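Local structure of WA352 (Oryza sativa subsp. indica, 5ZT3) at residues D27-I32 with E56-K62. The protein is a mitochondrial product of orf297 associated with cytoplasmic male sterility in rice, represented here by the part that holds its DUF8018 region. Residues are numbered along the deposited sequence; the frame is centred on the assembly and turned at random.
Sequences DSVQSI and EDLFELK
Phe59 lays one face of its ring against the backbone where Ser28 passes into Val29, with Val29 N over the ring centre, 4.0 Å above its plane. Its CG stands anti to the backbone N (chi1 -174°), which carries the ring across to the start of helix 29-37. Val29 CG2 packs 3.6 Å from Phe59 CD2, while Ile32 CD1 meets the ring edge at Phe59 CD1, 3.8 Å away. Cutting Phe59 back to an alanine is likely to open a gap beneath this helix start and leave Val29 and Ile32 without their shared aromatic partner. Farther along, Ile32 CG2 touches Leu58 CD1. Beside this apolar patch the extended chain of Lys62 brings NZ into a salt bridge with Asp27 OD2, 2.9 Å away, meeting that oxygen nearly along its C-O axis. Both ends have second partners, Glu95 for the lysine and Arg35 and Arg84 for Asp27 OD1, so the buried charges sit in a network. Behind the Phe59 contact, Ser31 N donates to Ser28 OG. Ser28 N returns a nearly straight bond (173°) to Ser31 OG, fixing the helix start. The result is a capping box at the N-terminus of helix 29-37, packed on the long helix 45-72 inside this all-helical domain.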
loop_
_atom_site.group_PDB
_atom_site.type_symbol
_atom_site.label_atom_id
_atom_site.label_comp_id
_atom_site.label_asym_id
_atom_site.label_seq_id
_atom_site.Cartn_x
_atom_site.Cartn_y
_atom_site.Cartn_z
ATOM N N ASP A 27 2.068 6.146 4.003
ATOM C CA ASP A 27 2.408 4.994 4.825
ATOM C C ASP A 27 3.917 4.877 4.962
ATOM O O ASP A 27 4.687 5.446 4.187
ATOM C CB ASP A 27 1.897 3.674 4.223
ATOM C CG ASP A 27 0.506 3.316 4.690
ATOM O OD1 ASP A 27 -0.073 4.076 5.494
ATOM O OD2 ASP A 27 -0.005 2.261 4.272
ATOM N N SER A 28 4.326 4.115 5.972
ATOM C CA SER A 28 5.704 3.683 6.132
ATOM C C SER A 28 5.671 2.213 6.520
ATOM O O SER A 28 4.615 1.667 6.849
ATOM C CB SER A 28 6.390 4.484 7.240
ATOM O OG SER A 28 5.714 4.274 8.472
ATOM N N VAL A 29 6.835 1.561 6.491
ATOM C CA VAL A 29 6.917 0.207 7.040
ATOM C C VAL A 29 6.363 0.179 8.458
ATOM O O VAL A 29 5.571 -0.707 8.821
ATOM C CB VAL A 29 8.368 -0.308 6.984
ATOM C CG1 VAL A 29 8.481 -1.657 7.704
ATOM C CG2 VAL A 29 8.841 -0.429 5.541
ATOM N N GLN A 30 6.751 1.158 9.280
ATOM C CA GLN A 30 6.325 1.158 10.675
ATOM C C GLN A 30 4.817 1.329 10.804
ATOM O O GLN A 30 4.183 0.669 11.641
ATOM C CB GLN A 30 7.064 2.241 11.454
ATOM C CG GLN A 30 8.473 1.848 11.853
ATOM C CD GLN A 30 9.201 2.968 12.571
ATOM O OE1 GLN A 30 8.857 4.142 12.425
ATOM N NE2 GLN A 30 10.203 2.607 13.361
ATOM N N SER A 31 4.209 2.193 9.987
ATOM C CA SER A 31 2.770 2.387 10.119
ATOM C C SER A 31 2.005 1.149 9.669
ATOM O O SER A 31 0.984 0.795 10.273
ATOM C CB SER A 31 2.307 3.659 9.398
ATOM O OG SER A 31 2.285 3.494 7.992
ATOM N N ILE A 32 2.500 0.454 8.641
ATOM C CA ILE A 32 1.873 -0.800 8.230
ATOM C C ILE A 32 2.044 -1.856 9.311
ATOM O O ILE A 32 1.110 -2.609 9.614
ATOM C CB ILE A 32 2.434 -1.262 6.875
ATOM C CG1 ILE A 32 2.054 -0.264 5.787
ATOM C CG2 ILE A 32 1.960 -2.675 6.533
ATOM C CD1 ILE A 32 2.841 -0.444 4.496
ATOM N N GLU A 56 7.336 -4.962 5.526
ATOM C CA GLU A 56 8.323 -4.608 4.516
ATOM C C GLU A 56 7.863 -5.070 3.142
ATOM O O GLU A 56 7.997 -4.337 2.151
ATOM C CB GLU A 56 9.669 -5.244 4.868
ATOM C CG GLU A 56 10.419 -4.561 5.999
ATOM C CD GLU A 56 11.682 -5.305 6.379
ATOM O OE1 GLU A 56 11.901 -6.407 5.836
ATOM O OE2 GLU A 56 12.452 -4.796 7.222
ATOM N N ASP A 57 7.298 -6.278 3.062
ATOM C CA ASP A 57 6.860 -6.795 1.768
ATOM C C ASP A 57 5.686 -5.993 1.230
ATOM O O ASP A 57 5.643 -5.658 0.036
ATOM C CB ASP A 57 6.467 -8.269 1.890
ATOM C CG ASP A 57 7.664 -9.196 2.038
ATOM O OD1 ASP A 57 8.815 -8.733 1.901
ATOM O OD2 ASP A 57 7.442 -10.404 2.282
ATOM N N LEU A 58 4.727 -5.668 2.097
ATOM C CA LEU A 58 3.579 -4.881 1.668
ATOM C C LEU A 58 4.017 -3.496 1.209
ATOM O O LEU A 58 3.578 -3.007 0.161
ATOM C CB LEU A 58 2.554 -4.773 2.797
ATOM C CG LEU A 58 1.760 -6.028 3.151
ATOM C CD1 LEU A 58 0.996 -5.779 4.445
ATOM C CD2 LEU A 58 0.817 -6.431 2.030
ATOM N N PHE A 59 4.897 -2.851 1.981
ATOM C CA PHE A 59 5.275 -1.474 1.673
ATOM C C PHE A 59 5.975 -1.385 0.325
ATOM O O PHE A 59 5.678 -0.499 -0.485
ATOM C CB PHE A 59 6.177 -0.914 2.766
ATOM C CG PHE A 59 6.509 0.548 2.595
ATOM C CD1 PHE A 59 5.522 1.510 2.700
ATOM C CD2 PHE A 59 7.807 0.955 2.354
ATOM C CE1 PHE A 59 5.821 2.863 2.544
ATOM C CE2 PHE A 59 8.114 2.304 2.204
ATOM C CZ PHE A 59 7.120 3.250 2.315
ATOM N N GLU A 60 6.913 -2.298 0.063
ATOM C CA GLU A 60 7.640 -2.251 -1.200
ATOM C C GLU A 60 6.684 -2.362 -2.380
ATOM O O GLU A 60 6.827 -1.644 -3.379
ATOM C CB GLU A 60 8.689 -3.363 -1.241
ATOM C CG GLU A 60 9.469 -3.414 -2.547
ATOM C CD GLU A 60 10.829 -4.063 -2.388
ATOM O OE1 GLU A 60 10.968 -4.943 -1.510
ATOM O OE2 GLU A 60 11.759 -3.694 -3.140
ATOM N N LEU A 61 5.689 -3.243 -2.279
ATOM C CA LEU A 61 4.713 -3.386 -3.356
ATOM C C LEU A 61 3.816 -2.160 -3.468
ATOM O O LEU A 61 3.523 -1.687 -4.577
ATOM C CB LEU A 61 3.858 -4.628 -3.122
ATOM C CG LEU A 61 4.224 -5.880 -3.907
ATOM C CD1 LEU A 61 3.264 -6.957 -3.552
ATOM C CD2 LEU A 61 4.181 -5.613 -5.387
ATOM N N LYS A 62 3.337 -1.645 -2.334
ATOM C CA LYS A 62 2.507 -0.448 -2.373
ATOM C C LYS A 62 3.239 0.698 -3.049
ATOM O O LYS A 62 2.646 1.434 -3.844
ATOM C CB LYS A 62 2.132 -0.019 -0.965
ATOM C CG LYS A 62 1.114 -0.876 -0.286
ATOM C CD LYS A 62 0.684 -0.163 0.986
ATOM C CE LYS A 62 -0.090 -1.077 1.873
ATOM N NZ LYS A 62 -0.660 -0.307 3.004
#